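Local coordinates for protein (tenascin) (PDB 1QR4), which probably supports cell adhesion in the extracellular matrix, with this pair of fibronectin type III domains spanning regions that bind heparin and contactin, at residues E108-P117 against K146-P156; R121-I132 against V158-G169. All coordinates share one frame; numbering follows the deposited sequence.

Contact 1 of 2, residues E108-P117 against K146-P156; sequences ENSATVSWTP and KTRTKLVKLVP
Glu108 meets Pro156 through its backbone: the carbonyl O lies against the proline ring, 3.2 Å from Pro156 CG. One residue on, Asn109 O receives the N-H of Leu154. Asn109 CA also makes a CA-H...O contact to Leu154 O at 3.1 Å. Ser110 leans its CB on the carbonyl O of Leu151.

From Ala111 the two chains pair as antiparallel strands. Ala111 and Leu151 exchange N-H and C=O bonds, and Ala111 CB faces Leu154 CD2. Thr112 stands on the other face, opposite Lys150, with CG2 reaching obliquely toward NH1 of Arg148. Val113 and Thr149 form the next hydrogen-bonded pair. Thr149 N gives a straight bond (170°) to Val113 O, whereas the return bond from Val113 N is weak. Set between backbone N and carbonyl carbon (chi1 49°), Val113 CG1 lies alongside Thr149 CG2 at 3.7 Å and also touches Leu151 CG.

Thr147 O closes the pairing as a double acceptor, with Ser114 OG at 3.3 Å and Trp115 N at 3.1 Å arriving from opposite faces of its carbonyl plane. Ser114 CB sits over one face of the Arg148 guanidinium. The indole of Trp115 lies over the Thr147-Arg148 backbone, where strand 148-151 begins, one face covered by Thr147 O and Arg148 N, and Arg148 CA makes a CH-pi contact 4.0 Å from the centre of the six-membered ring. In return, Thr147 OG1 donates to Trp115 O at 2.7 Å.

Strand 111-115 is the middle of a three-stranded sheet of the fibronectin type III sandwich, with 148-151 on one flank and 101-104 on the other. The side chains of Val113, Trp115, Leu151 and Leu154 pack onto strands 124-131 and 159-168 of the facing sheet.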
loop_
_atom_site.group_PDB
_atom_site.type_symbol
_atom_site.label_atom_id
_atom_site.label_comp_id
_atom_site.label_asym_id
_atom_site.label_seq_id
_atom_site.Cartn_x
_atom_site.Cartn_y
_atom_site.Cartn_z
ATOM N N GLU A 108 15.466 31.783 2.547
ATOM C CA GLU A 108 14.582 32.639 1.801
ATOM C C GLU A 108 14.310 31.980 0.437
ATOM O O GLU A 108 13.255 32.209 -0.159
ATOM C CB GLU A 108 15.220 34.039 1.645
ATOM C CG GLU A 108 15.853 34.608 2.947
ATOM C CD GLU A 108 15.422 36.047 3.286
ATOM O OE1 GLU A 108 15.508 36.934 2.411
ATOM O OE2 GLU A 108 15.009 36.296 4.441
ATOM N N ASN A 109 15.207 31.082 0.010
ATOM C CA ASN A 109 15.082 30.409 -1.294
ATOM C C ASN A 109 15.310 28.898 -1.401
ATOM O O ASN A 109 15.127 28.323 -2.479
ATOM C CB ASN A 109 15.983 31.099 -2.322
ATOM C CG ASN A 109 15.400 32.399 -2.822
ATOM O OD1 ASN A 109 15.440 33.419 -2.135
ATOM N ND2 ASN A 109 14.833 32.366 -4.020
ATOM N N SER A 110 15.687 28.246 -0.307
ATOM C CA SER A 110 15.936 26.811 -0.373
ATOM C C SER A 110 15.718 26.063 0.933
ATOM O O SER A 110 15.949 26.601 2.019
ATOM C CB SER A 110 17.362 26.564 -0.839
ATOM O OG SER A 110 18.279 27.114 0.091
ATOM N N ALA A 111 15.341 24.789 0.812
ATOM C CA ALA A 111 15.096 23.949 1.978
ATOM C C ALA A 111 15.460 22.498 1.736
ATOM O O ALA A 111 15.274 21.966 0.642
ATOM C CB ALA A 111 13.644 24.050 2.410
ATOM N N THR A 112 15.981 21.865 2.778
ATOM C CA THR A 112 16.366 20.471 2.711
ATOM C C THR A 112 15.245 19.612 3.290
ATOM O O THR A 112 15.047 19.576 4.509
ATOM C CB THR A 112 17.684 20.202 3.505
ATOM O OG1 THR A 112 18.785 20.844 2.849
ATOM C CG2 THR A 112 17.981 18.697 3.613
ATOM N N VAL A 113 14.480 18.970 2.406
ATOM C CA VAL A 113 13.409 18.076 2.832
ATOM C C VAL A 113 14.014 16.684 2.964
ATOM O O VAL A 113 14.816 16.263 2.133
ATOM C CB VAL A 113 12.220 18.091 1.847
ATOM C CG1 VAL A 113 12.696 17.921 0.429
ATOM C CG2 VAL A 113 11.223 17.017 2.222
ATOM N N SER A 114 13.686 16.009 4.055
ATOM C CA SER A 114 14.203 14.676 4.325
ATOM C C SER A 114 13.045 13.753 4.727
ATOM O O SER A 114 11.974 14.229 5.114
ATOM C CB SER A 114 15.239 14.763 5.439
ATOM O OG SER A 114 15.649 13.482 5.866
ATOM N N TRP A 115 13.238 12.439 4.597
ATOM C CA TRP A 115 12.180 11.473 4.947
ATOM C C TRP A 115 12.728 10.161 5.443
ATOM O O TRP A 115 13.837 9.791 5.110
ATOM C CB TRP A 115 11.284 11.177 3.741
ATOM C CG TRP A 115 12.061 10.703 2.565
ATOM C CD1 TRP A 115 12.415 9.420 2.281
ATOM C CD2 TRP A 115 12.656 11.524 1.549
ATOM N NE1 TRP A 115 13.205 9.388 1.158
ATOM C CE2 TRP A 115 13.369 10.663 0.685
ATOM C CE3 TRP A 115 12.658 12.904 1.286
ATOM C CZ2 TRP A 115 14.082 11.135 -0.428
ATOM C CZ3 TRP A 115 13.368 13.376 0.176
ATOM C CH2 TRP A 115 14.070 12.489 -0.664
ATOM N N THR A 116 11.946 9.452 6.241
ATOM C CA THR A 116 12.406 8.169 6.737
ATOM C C THR A 116 11.825 7.056 5.862
ATOM O O THR A 116 10.612 6.946 5.667
ATOM C CB THR A 116 12.115 7.957 8.251
ATOM O OG1 THR A 116 10.753 7.562 8.446
ATOM C CG2 THR A 116 12.400 9.251 9.030
ATOM N N PRO A 117 12.716 6.272 5.249
ATOM C CA PRO A 117 12.456 5.148 4.361
ATOM C C PRO A 117 11.623 4.051 4.976
ATOM O O PRO A 117 11.763 3.727 6.158
ATOM C CB PRO A 117 13.857 4.637 4.060
ATOM C CG PRO A 117 14.671 5.866 4.114
ATOM C CD PRO A 117 14.165 6.483 5.374
ATOM N N LYS A 146 18.868 7.358 -1.577
ATOM C CA LYS A 146 18.842 8.710 -1.020
ATOM C C LYS A 146 17.668 8.873 -0.070
ATOM O O LYS A 146 16.568 8.380 -0.332
ATOM C CB LYS A 146 18.757 9.760 -2.134
ATOM C CG LYS A 146 19.842 9.627 -3.196
ATOM C CD LYS A 146 19.978 10.900 -4.016
ATOM C CE LYS A 146 20.547 12.042 -3.168
ATOM N NZ LYS A 146 20.725 13.330 -3.915
ATOM N N THR A 147 17.910 9.584 1.029
ATOM C CA THR A 147 16.896 9.807 2.050
ATOM C C THR A 147 16.580 11.294 2.245
ATOM O O THR A 147 15.855 11.669 3.171
ATOM C CB THR A 147 17.350 9.167 3.381
ATOM O OG1 THR A 147 16.421 9.470 4.427
ATOM C CG2 THR A 147 18.727 9.672 3.770
ATOM N N ARG A 148 17.091 12.136 1.347
ATOM C CA ARG A 148 16.862 13.582 1.428
ATOM C C ARG A 148 17.191 14.315 0.135
ATOM O O ARG A 148 17.893 13.792 -0.731
ATOM C CB ARG A 148 17.692 14.205 2.563
ATOM C CG ARG A 148 19.208 14.206 2.340
ATOM C CD ARG A 148 19.939 14.902 3.475
ATOM N NE ARG A 148 19.585 14.340 4.781
ATOM C CZ ARG A 148 19.707 14.990 5.937
ATOM N NH1 ARG A 148 20.180 16.229 5.956
ATOM N NH2 ARG A 148 19.327 14.415 7.074
ATOM N N THR A 149 16.666 15.529 0.005
ATOM C CA THR A 149 16.951 16.353 -1.163
ATOM C C THR A 149 16.824 17.839 -0.845
ATOM O O THR A 149 16.251 18.243 0.174
ATOM C CB THR A 149 16.083 15.999 -2.406
ATOM O OG1 THR A 149 16.773 16.398 -3.602
ATOM C CG2 THR A 149 14.745 16.731 -2.358
ATOM N N LYS A 150 17.379 18.636 -1.748
ATOM C CA LYS A 150 17.401 20.076 -1.631
ATOM C C LYS A 150 16.405 20.678 -2.601
ATOM O O LYS A 150 16.313 20.248 -3.752
ATOM C CB LYS A 150 18.817 20.578 -1.957
ATOM C CG LYS A 150 19.353 20.082 -3.313
ATOM C CD LYS A 150 20.805 20.480 -3.581
ATOM C CE LYS A 150 21.790 19.660 -2.755
ATOM N NZ LYS A 150 23.202 19.932 -3.166
ATOM N N LEU A 151 15.608 21.620 -2.110
ATOM C CA LEU A 151 14.647 22.306 -2.960
ATOM C C LEU A 151 15.233 23.696 -3.205
ATOM O O LEU A 151 15.838 24.286 -2.300
ATOM C CB LEU A 151 13.266 22.385 -2.292
ATOM C CG LEU A 151 12.507 21.078 -2.012
ATOM C CD1 LEU A 151 11.072 21.377 -1.625
ATOM C CD2 LEU A 151 12.514 20.203 -3.239
ATOM N N VAL A 152 15.127 24.177 -4.442
ATOM C CA VAL A 152 15.655 25.490 -4.808
ATOM C C VAL A 152 14.622 26.308 -5.543
ATOM O O VAL A 152 13.566 25.796 -5.913
ATOM C CB VAL A 152 16.888 25.381 -5.714
ATOM C CG1 VAL A 152 17.977 24.553 -5.033
ATOM C CG2 VAL A 152 16.496 24.798 -7.078
ATOM N N LYS A 153 14.965 27.563 -5.812
ATOM C CA LYS A 153 14.064 28.491 -6.494
ATOM C C LYS A 153 12.789 28.730 -5.686
ATOM O O LYS A 153 11.736 29.051 -6.239
ATOM C CB LYS A 153 13.696 28.004 -7.897
ATOM C CG LYS A 153 14.700 28.353 -8.975
ATOM C CD LYS A 153 14.031 28.312 -10.351
ATOM C CE LYS A 153 15.025 28.555 -11.476
ATOM N NZ LYS A 153 16.068 27.491 -11.506
ATOM N N LEU A 154 12.895 28.569 -4.371
ATOM C CA LEU A 154 11.762 28.779 -3.489
ATOM C C LEU A 154 11.508 30.263 -3.175
ATOM O O LEU A 154 12.418 30.998 -2.761
ATOM C CB LEU A 154 11.963 27.988 -2.202
ATOM C CG LEU A 154 11.264 26.635 -2.148
ATOM C CD1 LEU A 154 11.294 25.935 -3.500
ATOM C CD2 LEU A 154 11.909 25.793 -1.065
ATOM N N VAL A 155 10.271 30.700 -3.413
ATOM C CA VAL A 155 9.857 32.076 -3.145
ATOM C C VAL A 155 9.882 32.351 -1.644
ATOM O O VAL A 155 9.410 31.543 -0.849
ATOM C CB VAL A 155 8.439 32.339 -3.675
ATOM C CG1 VAL A 155 7.880 33.643 -3.100
ATOM C CG2 VAL A 155 8.463 32.393 -5.191
ATOM N N PRO A 156 10.453 33.493 -1.237
ATOM C CA PRO A 156 10.513 33.824 0.187
ATOM C C PRO A 156 9.112 34.018 0.755
ATOM O O PRO A 156 8.201 34.465 0.048
ATOM C CB PRO A 156 11.296 35.139 0.200
ATOM C CG PRO A 156 12.121 35.073 -1.044
ATOM C CD PRO A 156 11.137 34.521 -2.038
#

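Contact 2 of 2, residues R121-I132 against V158-G169; sequences RVDSYRVSYVPI and VDYNVNIISVKG
Asp123 keeps CG anti to its own carbonyl carbon (chi1 -59°), which carries the carboxylate to the end of strand 159-168, where Gly169 N reaches OD2 at 2.9 Å from above the carboxylate plane. Deeper in, CG1 of Val127, opposite its backbone N (chi1 -176°), lies beside Ile164 CG1 at 4.1 Å.

A classic beta bulge starts the pairing: Asp123 N and Ser124 N both donate to Val167 O. Regular antiparallel bonding follows through Arg126, Ser128 and Val130, and Ile132 N adds a bond to Asp159 O. Tyr129 CB rests on Val162 CG2 at 3.7 Å, and Pro131 CD touches Tyr160 CE1 at 3.6 Å, the two side chains meeting obliquely. On the other face, Val167 CG2 sits over the Arg126 guanidinium, and one water joins Ser128 OG to Asn163 OD1.

Another water donates to Asp123 OD2 and to Gly169 O. Without the carboxylate, as with an alanine at Asp123, Gly169 N would probably lose its mate and this water one of its two acceptors, leaving the turn after the strand freer to move.

The chemistry is two-sided: Val127, Tyr129, Val162 and Ile164 give an apolar face to the sandwich core, while the other face is mixed, with Ser128, Asn163 and Arg126 among Val130, Ile165 and Val167. Asp123 OD1 stays 4.3 Å from Lys168 NZ, too far for a salt bridge.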
loop_
_atom_site.group_PDB
_atom_site.type_symbol
_atom_site.label_atom_id
_atom_site.label_comp_id
_atom_site.label_asym_id
_atom_site.label_seq_id
_atom_site.Cartn_x
_atom_site.Cartn_y
_atom_site.Cartn_z
ATOM N N ARG A 121 11.196 -2.673 -0.497
ATOM C CA ARG A 121 12.136 -2.434 -1.578
ATOM C C ARG A 121 11.599 -1.266 -2.394
ATOM O O ARG A 121 10.442 -1.276 -2.811
ATOM C CB ARG A 121 12.266 -3.692 -2.425
ATOM C CG ARG A 121 12.985 -3.501 -3.734
ATOM C CD ARG A 121 13.076 -4.826 -4.451
ATOM N NE ARG A 121 13.498 -4.682 -5.841
ATOM C CZ ARG A 121 13.895 -5.693 -6.608
ATOM N NH1 ARG A 121 13.929 -6.925 -6.115
ATOM N NH2 ARG A 121 14.242 -5.477 -7.872
ATOM N N VAL A 122 12.437 -0.252 -2.591
ATOM C CA VAL A 122 12.033 0.947 -3.321
ATOM C C VAL A 122 13.072 1.430 -4.325
ATOM O O VAL A 122 14.257 1.539 -3.999
ATOM C CB VAL A 122 11.683 2.099 -2.332
ATOM C CG1 VAL A 122 12.623 2.080 -1.136
ATOM C CG2 VAL A 122 11.763 3.454 -3.026
ATOM N N ASP A 123 12.609 1.756 -5.532
ATOM C CA ASP A 123 13.481 2.230 -6.607
ATOM C C ASP A 123 13.756 3.729 -6.539
ATOM O O ASP A 123 14.906 4.152 -6.684
ATOM C CB ASP A 123 12.888 1.916 -7.982
ATOM C CG ASP A 123 12.655 0.442 -8.208
ATOM O OD1 ASP A 123 13.076 -0.390 -7.373
ATOM O OD2 ASP A 123 12.040 0.123 -9.247
ATOM N N SER A 124 12.698 4.526 -6.359
ATOM C CA SER A 124 12.816 5.991 -6.282
ATOM C C SER A 124 11.726 6.662 -5.420
ATOM O O SER A 124 10.893 5.983 -4.813
ATOM C CB SER A 124 12.808 6.597 -7.698
ATOM O OG SER A 124 11.632 6.248 -8.414
ATOM N N TYR A 125 11.761 7.995 -5.344
ATOM C CA TYR A 125 10.773 8.767 -4.585
ATOM C C TYR A 125 10.339 9.972 -5.410
ATOM O O TYR A 125 11.173 10.620 -6.033
ATOM C CB TYR A 125 11.369 9.303 -3.286
ATOM C CG TYR A 125 11.823 8.260 -2.303
ATOM C CD1 TYR A 125 10.919 7.657 -1.435
ATOM C CD2 TYR A 125 13.166 7.896 -2.213
ATOM C CE1 TYR A 125 11.338 6.719 -0.500
ATOM C CE2 TYR A 125 13.595 6.953 -1.282
ATOM C CZ TYR A 125 12.675 6.374 -0.431
ATOM O OH TYR A 125 13.093 5.454 0.496
ATOM N N ARG A 126 9.043 10.264 -5.445
ATOM C CA ARG A 126 8.571 11.439 -6.170
ATOM C C ARG A 126 8.159 12.533 -5.173
ATOM O O ARG A 126 7.138 12.428 -4.472
ATOM C CB ARG A 126 7.437 11.097 -7.140
ATOM C CG ARG A 126 7.886 11.117 -8.598
ATOM C CD ARG A 126 6.710 11.187 -9.576
ATOM N NE ARG A 126 6.130 9.875 -9.861
ATOM C CZ ARG A 126 6.699 8.958 -10.642
ATOM N NH1 ARG A 126 7.869 9.201 -11.222
ATOM N NH2 ARG A 126 6.088 7.797 -10.851
ATOM N N VAL A 127 9.022 13.542 -5.066
ATOM C CA VAL A 127 8.828 14.679 -4.172
ATOM C C VAL A 127 8.187 15.836 -4.911
ATOM O O VAL A 127 8.837 16.496 -5.720
ATOM C CB VAL A 127 10.178 15.184 -3.606
ATOM C CG1 VAL A 127 9.941 16.298 -2.614
ATOM C CG2 VAL A 127 10.944 14.050 -2.953
ATOM N N SER A 128 6.910 16.077 -4.648
ATOM C CA SER A 128 6.230 17.199 -5.281
ATOM C C SER A 128 6.072 18.366 -4.285
ATOM O O SER A 128 6.083 18.164 -3.070
ATOM C CB SER A 128 4.868 16.767 -5.828
ATOM O OG SER A 128 3.946 16.502 -4.784
ATOM N N TYR A 129 5.993 19.589 -4.794
ATOM C CA TYR A 129 5.816 20.741 -3.920
ATOM C C TYR A 129 5.106 21.874 -4.642
ATOM O O TYR A 129 5.395 22.166 -5.806
ATOM C CB TYR A 129 7.153 21.216 -3.313
ATOM C CG TYR A 129 8.143 21.780 -4.301
ATOM C CD1 TYR A 129 7.984 23.070 -4.818
ATOM C CD2 TYR A 129 9.211 21.008 -4.762
ATOM C CE1 TYR A 129 8.855 23.572 -5.771
ATOM C CE2 TYR A 129 10.092 21.502 -5.722
ATOM C CZ TYR A 129 9.905 22.781 -6.222
ATOM O OH TYR A 129 10.744 23.271 -7.189
ATOM N N VAL A 130 4.156 22.495 -3.949
ATOM C CA VAL A 130 3.395 23.599 -4.522
ATOM C C VAL A 130 2.892 24.517 -3.400
ATOM O O VAL A 130 2.675 24.064 -2.266
ATOM C CB VAL A 130 2.197 23.054 -5.357
ATOM C CG1 VAL A 130 1.063 22.580 -4.442
ATOM C CG2 VAL A 130 1.717 24.087 -6.379
ATOM N N PRO A 131 2.788 25.835 -3.673
ATOM C CA PRO A 131 2.307 26.773 -2.649
ATOM C C PRO A 131 0.836 26.548 -2.335
ATOM O O PRO A 131 0.022 26.337 -3.237
ATOM C CB PRO A 131 2.542 28.142 -3.291
ATOM C CG PRO A 131 2.452 27.843 -4.772
ATOM C CD PRO A 131 3.245 26.566 -4.870
ATOM N N ILE A 132 0.520 26.596 -1.045
ATOM C CA ILE A 132 -0.833 26.397 -0.520
ATOM C C ILE A 132 -1.953 27.045 -1.324
ATOM O O ILE A 132 -3.060 26.506 -1.386
ATOM C CB ILE A 132 -0.917 26.912 0.927
ATOM C CG1 ILE A 132 0.009 26.093 1.814
ATOM C CG2 ILE A 132 -2.354 26.856 1.449
ATOM C CD1 ILE A 132 -0.370 24.649 1.909
ATOM N N VAL A 158 6.240 31.953 2.054
ATOM C CA VAL A 158 5.099 31.300 1.438
ATOM C C VAL A 158 5.097 29.863 1.908
ATOM O O VAL A 158 6.154 29.254 2.058
ATOM C CB VAL A 158 5.113 31.397 -0.115
ATOM C CG1 VAL A 158 6.502 31.229 -0.640
ATOM C CG2 VAL A 158 4.201 30.340 -0.737
ATOM N N ASP A 159 3.912 29.379 2.268
ATOM C CA ASP A 159 3.744 28.008 2.732
ATOM C C ASP A 159 3.637 27.062 1.544
ATOM O O ASP A 159 2.829 27.277 0.628
ATOM C CB ASP A 159 2.515 27.889 3.629
ATOM C CG ASP A 159 2.800 28.268 5.074
ATOM O OD1 ASP A 159 3.931 28.026 5.560
ATOM O OD2 ASP A 159 1.877 28.791 5.731
ATOM N N TYR A 160 4.458 26.015 1.576
ATOM C CA TYR A 160 4.522 25.029 0.508
ATOM C C TYR A 160 4.002 23.656 0.896
ATOM O O TYR A 160 4.454 23.083 1.890
ATOM C CB TYR A 160 5.976 24.888 0.051
ATOM C CG TYR A 160 6.434 25.940 -0.938
ATOM C CD1 TYR A 160 5.970 25.924 -2.254
ATOM C CD2 TYR A 160 7.368 26.919 -0.579
ATOM C CE1 TYR A 160 6.426 26.851 -3.200
ATOM C CE2 TYR A 160 7.833 27.853 -1.518
ATOM C CZ TYR A 160 7.358 27.809 -2.832
ATOM O OH TYR A 160 7.825 28.676 -3.802
ATOM N N ASN A 161 3.060 23.124 0.118
ATOM C CA ASN A 161 2.527 21.775 0.364
ATOM C C ASN A 161 3.543 20.815 -0.261
ATOM O O ASN A 161 3.801 20.895 -1.455
ATOM C CB ASN A 161 1.176 21.609 -0.321
ATOM C CG ASN A 161 0.025 21.457 0.669
ATOM O OD1 ASN A 161 0.183 20.903 1.760
ATOM N ND2 ASN A 161 -1.157 21.922 0.270
ATOM N N VAL A 162 4.142 19.943 0.545
ATOM C CA VAL A 162 5.156 19.020 0.048
ATOM C C VAL A 162 4.808 17.577 0.269
ATOM O O VAL A 162 4.815 17.100 1.394
ATOM C CB VAL A 162 6.533 19.263 0.707
ATOM C CG1 VAL A 162 7.539 18.189 0.280
ATOM C CG2 VAL A 162 7.048 20.642 0.337
ATOM N N ASN A 163 4.627 16.875 -0.846
ATOM C CA ASN A 163 4.276 15.463 -0.871
ATOM C C ASN A 163 5.451 14.620 -1.332
ATOM O O ASN A 163 6.230 15.028 -2.195
ATOM C CB ASN A 163 3.120 15.247 -1.837
ATOM C CG ASN A 163 1.960 16.201 -1.586
ATOM O OD1 ASN A 163 1.719 17.124 -2.366
ATOM N ND2 ASN A 163 1.223 15.969 -0.506
ATOM N N ILE A 164 5.572 13.440 -0.748
ATOM C CA ILE A 164 6.629 12.499 -1.100
ATOM C C ILE A 164 5.975 11.132 -1.317
ATOM O O ILE A 164 5.143 10.694 -0.512
ATOM C CB ILE A 164 7.690 12.411 -0.001
ATOM C CG1 ILE A 164 8.310 13.797 0.214
ATOM C CG2 ILE A 164 8.766 11.397 -0.386
ATOM C CD1 ILE A 164 9.301 13.862 1.360
ATOM N N ILE A 165 6.328 10.480 -2.425
ATOM C CA ILE A 165 5.761 9.180 -2.778
ATOM C C ILE A 165 6.859 8.198 -3.114
ATOM O O ILE A 165 7.850 8.584 -3.728
ATOM C CB ILE A 165 4.869 9.328 -4.025
ATOM C CG1 ILE A 165 3.557 10.000 -3.657
ATOM C CG2 ILE A 165 4.596 7.996 -4.670
ATOM C CD1 ILE A 165 2.687 10.328 -4.849
ATOM N N SER A 166 6.697 6.943 -2.696
ATOM C CA SER A 166 7.671 5.887 -3.012
ATOM C C SER A 166 7.285 5.263 -4.349
ATOM O O SER A 166 6.091 5.129 -4.661
ATOM C CB SER A 166 7.644 4.768 -1.982
ATOM O OG SER A 166 7.915 5.253 -0.695
ATOM N N VAL A 167 8.287 4.849 -5.119
ATOM C CA VAL A 167 8.044 4.228 -6.413
ATOM C C VAL A 167 8.905 2.981 -6.594
ATOM O O VAL A 167 10.097 2.979 -6.296
ATOM C CB VAL A 167 8.327 5.203 -7.581
ATOM C CG1 VAL A 167 7.969 4.545 -8.907
ATOM C CG2 VAL A 167 7.537 6.472 -7.416
ATOM N N LYS A 168 8.273 1.908 -7.042
ATOM C CA LYS A 168 8.977 0.663 -7.299
ATOM C C LYS A 168 8.357 0.106 -8.573
ATOM O O LYS A 168 7.165 -0.203 -8.621
ATOM C CB LYS A 168 8.829 -0.310 -6.132
ATOM C CG LYS A 168 9.783 -1.496 -6.207
ATOM C CD LYS A 168 9.045 -2.815 -6.429
ATOM C CE LYS A 168 10.007 -3.963 -6.757
ATOM N NZ LYS A 168 10.660 -3.829 -8.104
ATOM N N GLY A 169 9.164 0.065 -9.625
ATOM C CA GLY A 169 8.677 -0.404 -10.899
ATOM C C GLY A 169 7.730 0.655 -11.409
ATOM O O GLY A 169 8.168 1.739 -11.771
HETATM O O HOH W 1 10.596 2.816 -10.339
HETATM O O HOH W 2 2.552 19.307 -4.294
#

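Contacts 1 and 2 belong to opposite sheets of one domain, contact 1 joining two strands of the three-stranded sheet, contact 2 the two central strands of the four-stranded one. Both are partly buried, but half of the touching residues of contact 1 are exposed, against a few in contact 2. Their inward faces meet in the core, where Trp115 packs on Tyr125 and Ile164. Contact 1 adds serine and threonine hydroxyl bonds to its backbone pairing at one end, whereas contact 2 is a longer ladder with water and a carboxylate at its margins. The chain crosses between sheets three times; at the last, from 148-151 to 159-168, Tyr160 OH probably bonds to Val155 N, consistent with a tyrosine corner.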